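Local atomic coordinates of glycoside hydrolase family 12 (Spirochaeta thermophila, PDB entry 5LU3), a protein that probably binds cellulose and related polysaccharides through this type A carbohydrate-binding module of family 64, the C-terminal domain of a putative calcium-containing cellulase. Residues 63-66 against 67-71. Residues are numbered along the deposited sequence; the frame is centred on the assembly and turned at random.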
# COMPACT_ATOMS: atom_id res chain seq x y z
N ALA A 63 -7.98 -9.26 -3.26
CA ALA A 63 -8.25 -10.61 -2.80
C ALA A 63 -9.67 -10.98 -3.21
O ALA A 63 -10.44 -10.16 -3.70
CB ALA A 63 -8.07 -10.69 -1.30
N SER A 64 -10.03 -12.24 -2.97
CA SER A 64 -11.32 -12.72 -3.46
C SER A 64 -12.52 -12.18 -2.68
O SER A 64 -13.66 -12.42 -3.08
CB SER A 64 -11.33 -14.24 -3.53
OG SER A 64 -11.32 -14.83 -2.25
N ASP A 65 -12.26 -11.47 -1.57
CA ASP A 65 -13.29 -10.73 -0.85
C ASP A 65 -13.36 -9.25 -1.21
O ASP A 65 -14.08 -8.51 -0.58
CB ASP A 65 -13.11 -10.87 0.65
CG ASP A 65 -11.81 -10.26 1.18
OD1 ASP A 65 -10.96 -9.82 0.36
OD2 ASP A 65 -11.64 -10.23 2.42
N GLY A 66 -12.59 -8.83 -2.22
CA GLY A 66 -12.57 -7.44 -2.65
C GLY A 66 -11.69 -6.49 -1.84
O GLY A 66 -11.75 -5.30 -2.03
N TYR A 67 -10.90 -7.02 -0.92
CA TYR A 67 -10.00 -6.22 -0.12
C TYR A 67 -8.56 -6.33 -0.57
O TYR A 67 -8.15 -7.24 -1.27
CB TYR A 67 -10.10 -6.62 1.37
CG TYR A 67 -11.18 -5.88 2.11
CD1 TYR A 67 -12.52 -6.17 1.94
CD2 TYR A 67 -10.85 -4.88 3.01
CE1 TYR A 67 -13.50 -5.45 2.64
CE2 TYR A 67 -11.79 -4.17 3.68
CZ TYR A 67 -13.10 -4.43 3.50
OH TYR A 67 -14.03 -3.68 4.20
N TRP A 68 -7.78 -5.34 -0.12
CA TRP A 68 -6.34 -5.33 -0.28
C TRP A 68 -5.71 -5.44 1.11
O TRP A 68 -5.95 -4.58 1.96
CB TRP A 68 -5.87 -4.06 -1.03
CG TRP A 68 -6.28 -4.07 -2.48
CD1 TRP A 68 -5.53 -4.49 -3.52
CD2 TRP A 68 -7.53 -3.68 -3.02
NE1 TRP A 68 -6.22 -4.37 -4.69
CE2 TRP A 68 -7.47 -3.89 -4.41
CE3 TRP A 68 -8.70 -3.18 -2.47
CZ2 TRP A 68 -8.55 -3.60 -5.25
CZ3 TRP A 68 -9.76 -2.89 -3.31
CH2 TRP A 68 -9.67 -3.11 -4.68
N TYR A 69 -4.91 -6.49 1.30
CA TYR A 69 -4.24 -6.81 2.55
C TYR A 69 -2.77 -6.48 2.42
O TYR A 69 -2.06 -7.05 1.59
CB TYR A 69 -4.43 -8.31 2.85
CG TYR A 69 -5.87 -8.65 3.15
CD1 TYR A 69 -6.37 -8.58 4.45
CD2 TYR A 69 -6.74 -9.04 2.15
CE1 TYR A 69 -7.69 -8.85 4.72
CE2 TYR A 69 -8.09 -9.29 2.42
CZ TYR A 69 -8.55 -9.22 3.72
OH TYR A 69 -9.88 -9.48 4.04
N ILE A 70 -2.33 -5.51 3.22
CA ILE A 70 -1.02 -4.87 3.09
C ILE A 70 -0.15 -5.21 4.29
O ILE A 70 -0.58 -5.02 5.43
CB ILE A 70 -1.20 -3.35 3.01
CG1 ILE A 70 -2.15 -2.96 1.87
CG2 ILE A 70 0.15 -2.66 2.86
CD1 ILE A 70 -3.09 -1.86 2.23
N HIS A 71 1.06 -5.68 4.00
CA HIS A 71 2.07 -5.92 5.01
C HIS A 71 3.24 -4.99 4.75
O HIS A 71 3.84 -5.03 3.69
CB HIS A 71 2.50 -7.37 4.90
CG HIS A 71 3.51 -7.81 5.90
ND1 HIS A 71 4.09 -9.05 5.82
CD2 HIS A 71 4.11 -7.19 6.95
CE1 HIS A 71 4.96 -9.20 6.80
NE2 HIS A 71 5.00 -8.08 7.50
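The first torsion of Asp65 (chi1 65°) sets its CG between the backbone N and the carbonyl carbon, swinging the carboxylate back over the turn, while Tyr69 holds CG anti to its carbonyl carbon (chi1 -67°) and sends its ring from the strand to meet it. The phenol and the carboxylate approach from opposite directions and lie nearly coplanar, 16° apart. Tyr69 OH gives a short hydrogen bond of 2.5 Å to Asp65 OD2, which receives it on its syn lone pair. The other oxygen, Asp65 OD1, lies in plane at the ring edge, 3.6 Å from Tyr69 CE2, and accepts a hydrogen bond from Tyr67 N at 3.1 Å, an Asx turn whose donor sits well above the carboxylate plane. With each oxygen gripped, the carboxylate's rotation is probably fixed. Ala63 CB touches the same ring edge, 4.0 Å from Tyr69 CE2. A phenylalanine here in place of Tyr69, lacking the hydroxyl, would probably leave the Asp65 carboxylate held through OD1 alone within this loop and freer to turn. Backbone bonds close the loop: Ala63 N donates almost straight to Tyr67 O at 2.8 Å, and Gly66 N reaches Ala63 O at 2.9 Å. Gly66 O lies 3.4 Å from Trp68 CZ3. Beyond the loop, Tyr67 OH bonds to Glu5, Trp68 NE1 to Val60 O, and Asn46 ND2 to Tyr67 O. Residues 63-67 thus have the hydrogen-bond pattern of a type I turn followed by a G1 beta bulge at Gly66, whose phi is positive, leading into strand 68-74 of this all-beta carbohydrate-binding module, with Tyr67 on the side of the calcium site of Asp7 and Asp24.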